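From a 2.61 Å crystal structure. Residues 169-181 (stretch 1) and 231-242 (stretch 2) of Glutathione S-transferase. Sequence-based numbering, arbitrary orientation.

Stretch 1 169-181: VDLYPEGYQEKVD
Stretch 2 (231-242) LAGDRLTEADIA

A single hydrogen bond ties these two stretches together, and it is made by backbone at the start of a helix: Glu238 N donates to Leu171 O at 2.9 Å, with an N-H...O angle of 140°. The rest of the 697 Å² buried between them is packing. The bond lies where the register is tightest: the CA atoms of Leu171 and Thr237 are 4.0 Å apart, and Leu171 O lies 3.3 Å from Thr237 CA. A second close point pairs Val180 with Ala239, CA to CA 5.5 Å.

Stretch 1 runs extended through Val169 and Asp170, bends at Leu171 (phi/psi -85/14), and turns through Pro173 to Tyr176 before its helix at 177-181. Gly175, at 95/-13, occupies a backbone conformation that calls for glycine. Tyr176 N donates to Pro173 O (3.2 Å), and Val180 N to Tyr176 O (2.8 Å). In stretch 2, Gly233 at 105/-102 likewise requires glycine; Arg235 and Leu236 are extended, and Thr237 (-133/-179) is the N-cap of the following helix. Its p rotamer lets OG1 accept a weak capping bond from Ala239 N at 3.4 Å. Asp240, chi1 m, reaches back so that OD1 accepts from Thr237 N at 2.9 Å and OD2 from Leu231 N at 3.1 Å, holding the loop against the helix start.

Leu171 is buried and gives up the largest area, 100 Å². With chi1 m and chi2 t, it places CD1 3.8 Å from Ile241 CD1 and CD2 4.1 Å from Leu236 CD2, a branched side chain suited to meeting two apolar partners. Leu236 uses t, p; Ile241 uses m, t.

Val180, chi1 t, spreads its two methyl groups over different neighbors. CG2 packs 3.6 Å from Thr237 CG2 and 4.0 Å from Ala232 CB, while CG1 sits 4.2 Å from Ala239 CB. Val180 thus packs against the methyl groups of Ala232 and Ala239, and Thr237 both packs against Val180 and caps the helix through OG1. Pro173 adds CD, 3.7 Å from Thr237 CG2.

Tyr176 points its CA-CB bond toward stretch 2, with chi1 m and chi2 -88°. Ala232 O lies at the ring edge, 3.8 Å from CD1; Asp234 CB is 3.3 Å from OH, and Arg235 CD is 3.8 Å from CE2. Arg235 (m, t, p, chi4 -168°) lies along stretch 1, its NH2 3.4 Å from Pro173 CB. Asp170 O sits over one guanidinium face, 4.0 Å from NH1.

Tyr172, chi1 t, is braced within its own stretch: OH donates to Asp181 OD2 across a very short 2.4 Å, and Tyr172 O accepts from Gln177 NE2 at 3.3 Å. Its CB lies 4.1 Å from Glu238 OE2. Glu238 is buried, chi1 m and chi2 t, and its carboxylate is satisfied by hydrogen bonds elsewhere in the structure.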

# COMPACT_ATOMS: atom_id res chain seq x y z
N VAL A 169 37.76 -2.28 9.91
CA VAL A 169 36.47 -2.88 10.20
C VAL A 169 36.41 -4.27 9.58
O VAL A 169 36.88 -4.47 8.46
CB VAL A 169 35.31 -2.01 9.67
CG1 VAL A 169 33.97 -2.62 10.05
CG2 VAL A 169 35.42 -0.60 10.20
N ASP A 170 35.86 -5.23 10.31
CA ASP A 170 35.82 -6.61 9.84
C ASP A 170 34.39 -7.14 9.89
O ASP A 170 33.94 -7.67 10.91
CB ASP A 170 36.75 -7.47 10.68
CG ASP A 170 36.91 -8.88 10.13
OD1 ASP A 170 36.53 -9.12 8.97
OD2 ASP A 170 37.43 -9.74 10.87
N LEU A 171 33.67 -7.00 8.77
CA LEU A 171 32.26 -7.38 8.70
C LEU A 171 32.08 -8.86 8.38
O LEU A 171 30.99 -9.30 8.01
CB LEU A 171 31.55 -6.52 7.65
CG LEU A 171 31.72 -5.01 7.80
CD1 LEU A 171 31.25 -4.29 6.54
CD2 LEU A 171 30.98 -4.50 9.02
N TYR A 172 33.16 -9.62 8.51
CA TYR A 172 33.12 -11.07 8.34
C TYR A 172 34.17 -11.69 9.25
O TYR A 172 35.10 -12.35 8.77
CB TYR A 172 33.36 -11.43 6.87
CG TYR A 172 33.12 -12.88 6.51
CD1 TYR A 172 31.88 -13.47 6.67
CD2 TYR A 172 34.15 -13.66 5.97
CE1 TYR A 172 31.66 -14.79 6.33
CE2 TYR A 172 33.94 -14.98 5.62
CZ TYR A 172 32.69 -15.54 5.80
OH TYR A 172 32.48 -16.85 5.46
N PRO A 173 34.03 -11.49 10.57
CA PRO A 173 35.10 -11.78 11.52
C PRO A 173 35.24 -13.26 11.88
O PRO A 173 34.29 -14.03 11.72
CB PRO A 173 34.69 -10.97 12.75
CG PRO A 173 33.20 -11.00 12.71
CD PRO A 173 32.81 -11.02 11.25
N GLU A 174 36.41 -13.63 12.37
CA GLU A 174 36.70 -15.00 12.77
C GLU A 174 35.80 -15.44 13.92
O GLU A 174 35.64 -14.73 14.90
CB GLU A 174 38.18 -15.12 13.18
CG GLU A 174 38.47 -16.24 14.17
CD GLU A 174 39.66 -15.93 15.06
OE1 GLU A 174 40.09 -14.76 15.11
OE2 GLU A 174 40.17 -16.87 15.72
N GLY A 175 35.21 -16.62 13.77
CA GLY A 175 34.34 -17.17 14.79
C GLY A 175 32.87 -16.87 14.54
O GLY A 175 31.99 -17.45 15.17
N TYR A 176 32.61 -15.96 13.61
CA TYR A 176 31.25 -15.56 13.28
C TYR A 176 30.86 -15.96 11.86
O TYR A 176 29.67 -16.03 11.53
CB TYR A 176 31.07 -14.05 13.45
CG TYR A 176 31.18 -13.54 14.87
CD1 TYR A 176 30.07 -13.50 15.70
CD2 TYR A 176 32.39 -13.09 15.38
CE1 TYR A 176 30.16 -13.04 16.99
CE2 TYR A 176 32.49 -12.63 16.68
CZ TYR A 176 31.37 -12.60 17.48
OH TYR A 176 31.46 -12.14 18.77
N GLN A 177 31.86 -16.21 11.03
CA GLN A 177 31.68 -16.41 9.59
C GLN A 177 30.62 -17.45 9.23
O GLN A 177 29.78 -17.20 8.36
CB GLN A 177 33.01 -16.82 8.95
CG GLN A 177 34.09 -15.76 9.04
CD GLN A 177 35.42 -16.24 8.50
OE1 GLN A 177 35.57 -17.40 8.11
NE2 GLN A 177 36.40 -15.34 8.47
N GLU A 178 30.65 -18.59 9.90
CA GLU A 178 29.72 -19.68 9.61
C GLU A 178 28.28 -19.26 9.86
O GLU A 178 27.38 -19.62 9.10
CB GLU A 178 30.08 -20.91 10.45
CG GLU A 178 30.12 -22.21 9.66
CD GLU A 178 30.96 -23.27 10.35
OE1 GLU A 178 30.82 -23.43 11.58
OE2 GLU A 178 31.75 -23.95 9.66
N LYS A 179 28.06 -18.50 10.93
CA LYS A 179 26.74 -18.00 11.26
C LYS A 179 26.33 -16.86 10.33
O LYS A 179 25.18 -16.77 9.91
CB LYS A 179 26.69 -17.53 12.72
CG LYS A 179 25.37 -16.87 13.12
CD LYS A 179 24.21 -17.84 13.01
CE LYS A 179 24.17 -18.81 14.18
NZ LYS A 179 23.05 -19.78 14.07
N VAL A 180 27.29 -16.01 9.99
CA VAL A 180 27.05 -14.91 9.06
C VAL A 180 26.63 -15.45 7.70
O VAL A 180 25.68 -14.95 7.10
CB VAL A 180 28.30 -14.02 8.90
CG1 VAL A 180 28.08 -12.98 7.81
CG2 VAL A 180 28.65 -13.34 10.21
N ASP A 181 27.33 -16.47 7.23
CA ASP A 181 26.99 -17.12 5.97
C ASP A 181 25.62 -17.80 6.06
O ASP A 181 24.93 -17.95 5.06
CB ASP A 181 28.06 -18.14 5.58
CG ASP A 181 29.40 -17.50 5.29
OD1 ASP A 181 29.41 -16.42 4.66
OD2 ASP A 181 30.44 -18.07 5.68
N LEU A 231 22.54 -9.33 14.20
CA LEU A 231 22.02 -10.61 13.74
C LEU A 231 22.92 -11.78 14.14
O LEU A 231 22.44 -12.79 14.64
CB LEU A 231 21.83 -10.59 12.22
CG LEU A 231 20.73 -9.67 11.71
CD1 LEU A 231 20.64 -9.72 10.19
CD2 LEU A 231 19.39 -10.04 12.34
N ALA A 232 24.22 -11.63 13.92
CA ALA A 232 25.18 -12.63 14.36
C ALA A 232 25.53 -12.42 15.83
O ALA A 232 26.37 -13.12 16.38
CB ALA A 232 26.43 -12.60 13.49
N GLY A 233 24.89 -11.43 16.44
CA GLY A 233 25.02 -11.20 17.86
C GLY A 233 25.88 -10.02 18.25
O GLY A 233 25.45 -8.87 18.18
N ASP A 234 27.11 -10.31 18.66
CA ASP A 234 27.99 -9.32 19.26
C ASP A 234 28.51 -8.27 18.29
O ASP A 234 28.78 -7.13 18.68
CB ASP A 234 29.18 -10.03 19.92
CG ASP A 234 29.91 -9.15 20.92
OD1 ASP A 234 29.24 -8.34 21.59
OD2 ASP A 234 31.15 -9.27 21.02
N ARG A 235 28.67 -8.63 17.02
CA ARG A 235 29.36 -7.77 16.07
C ARG A 235 28.57 -7.46 14.80
O ARG A 235 27.74 -8.25 14.36
CB ARG A 235 30.70 -8.40 15.69
CG ARG A 235 31.57 -8.78 16.87
CD ARG A 235 33.02 -8.89 16.45
NE ARG A 235 33.46 -7.65 15.81
CZ ARG A 235 34.59 -7.53 15.13
NH1 ARG A 235 34.91 -6.37 14.58
NH2 ARG A 235 35.40 -8.57 14.99
N LEU A 236 28.86 -6.30 14.22
CA LEU A 236 28.27 -5.89 12.95
C LEU A 236 28.89 -6.67 11.80
O LEU A 236 30.11 -6.69 11.64
CB LEU A 236 28.48 -4.39 12.73
CG LEU A 236 27.68 -3.73 11.61
CD1 LEU A 236 26.22 -3.62 12.00
CD2 LEU A 236 28.25 -2.36 11.27
N THR A 237 28.06 -7.33 11.00
CA THR A 237 28.55 -8.17 9.91
C THR A 237 27.81 -7.91 8.60
O THR A 237 26.92 -7.06 8.53
CB THR A 237 28.43 -9.66 10.25
OG1 THR A 237 27.05 -10.00 10.45
CG2 THR A 237 29.22 -10.00 11.51
N GLU A 238 28.18 -8.66 7.56
CA GLU A 238 27.52 -8.58 6.27
C GLU A 238 26.05 -8.98 6.37
O GLU A 238 25.22 -8.52 5.59
CB GLU A 238 28.21 -9.49 5.25
CG GLU A 238 29.66 -9.14 4.96
CD GLU A 238 30.24 -10.00 3.86
OE1 GLU A 238 29.48 -10.79 3.25
OE2 GLU A 238 31.46 -9.90 3.59
N ALA A 239 25.75 -9.84 7.34
CA ALA A 239 24.38 -10.31 7.56
C ALA A 239 23.45 -9.14 7.87
O ALA A 239 22.29 -9.15 7.47
CB ALA A 239 24.36 -11.32 8.70
N ASP A 240 23.97 -8.15 8.58
CA ASP A 240 23.19 -6.97 8.93
C ASP A 240 22.98 -6.06 7.72
O ASP A 240 21.94 -5.42 7.59
CB ASP A 240 23.87 -6.19 10.05
CG ASP A 240 24.16 -7.05 11.27
OD1 ASP A 240 25.24 -7.67 11.31
OD2 ASP A 240 23.30 -7.12 12.16
N ILE A 241 23.98 -6.02 6.83
CA ILE A 241 23.90 -5.19 5.64
C ILE A 241 22.83 -5.70 4.68
O ILE A 241 22.10 -4.92 4.07
CB ILE A 241 25.26 -5.12 4.91
CG1 ILE A 241 26.34 -4.59 5.86
CG2 ILE A 241 25.17 -4.25 3.66
CD1 ILE A 241 27.68 -4.34 5.19
N ALA A 242 22.74 -7.02 4.55
CA ALA A 242 21.73 -7.65 3.71
C ALA A 242 20.33 -7.33 4.23
O ALA A 242 19.43 -6.98 3.46
CB ALA A 242 21.94 -9.15 3.65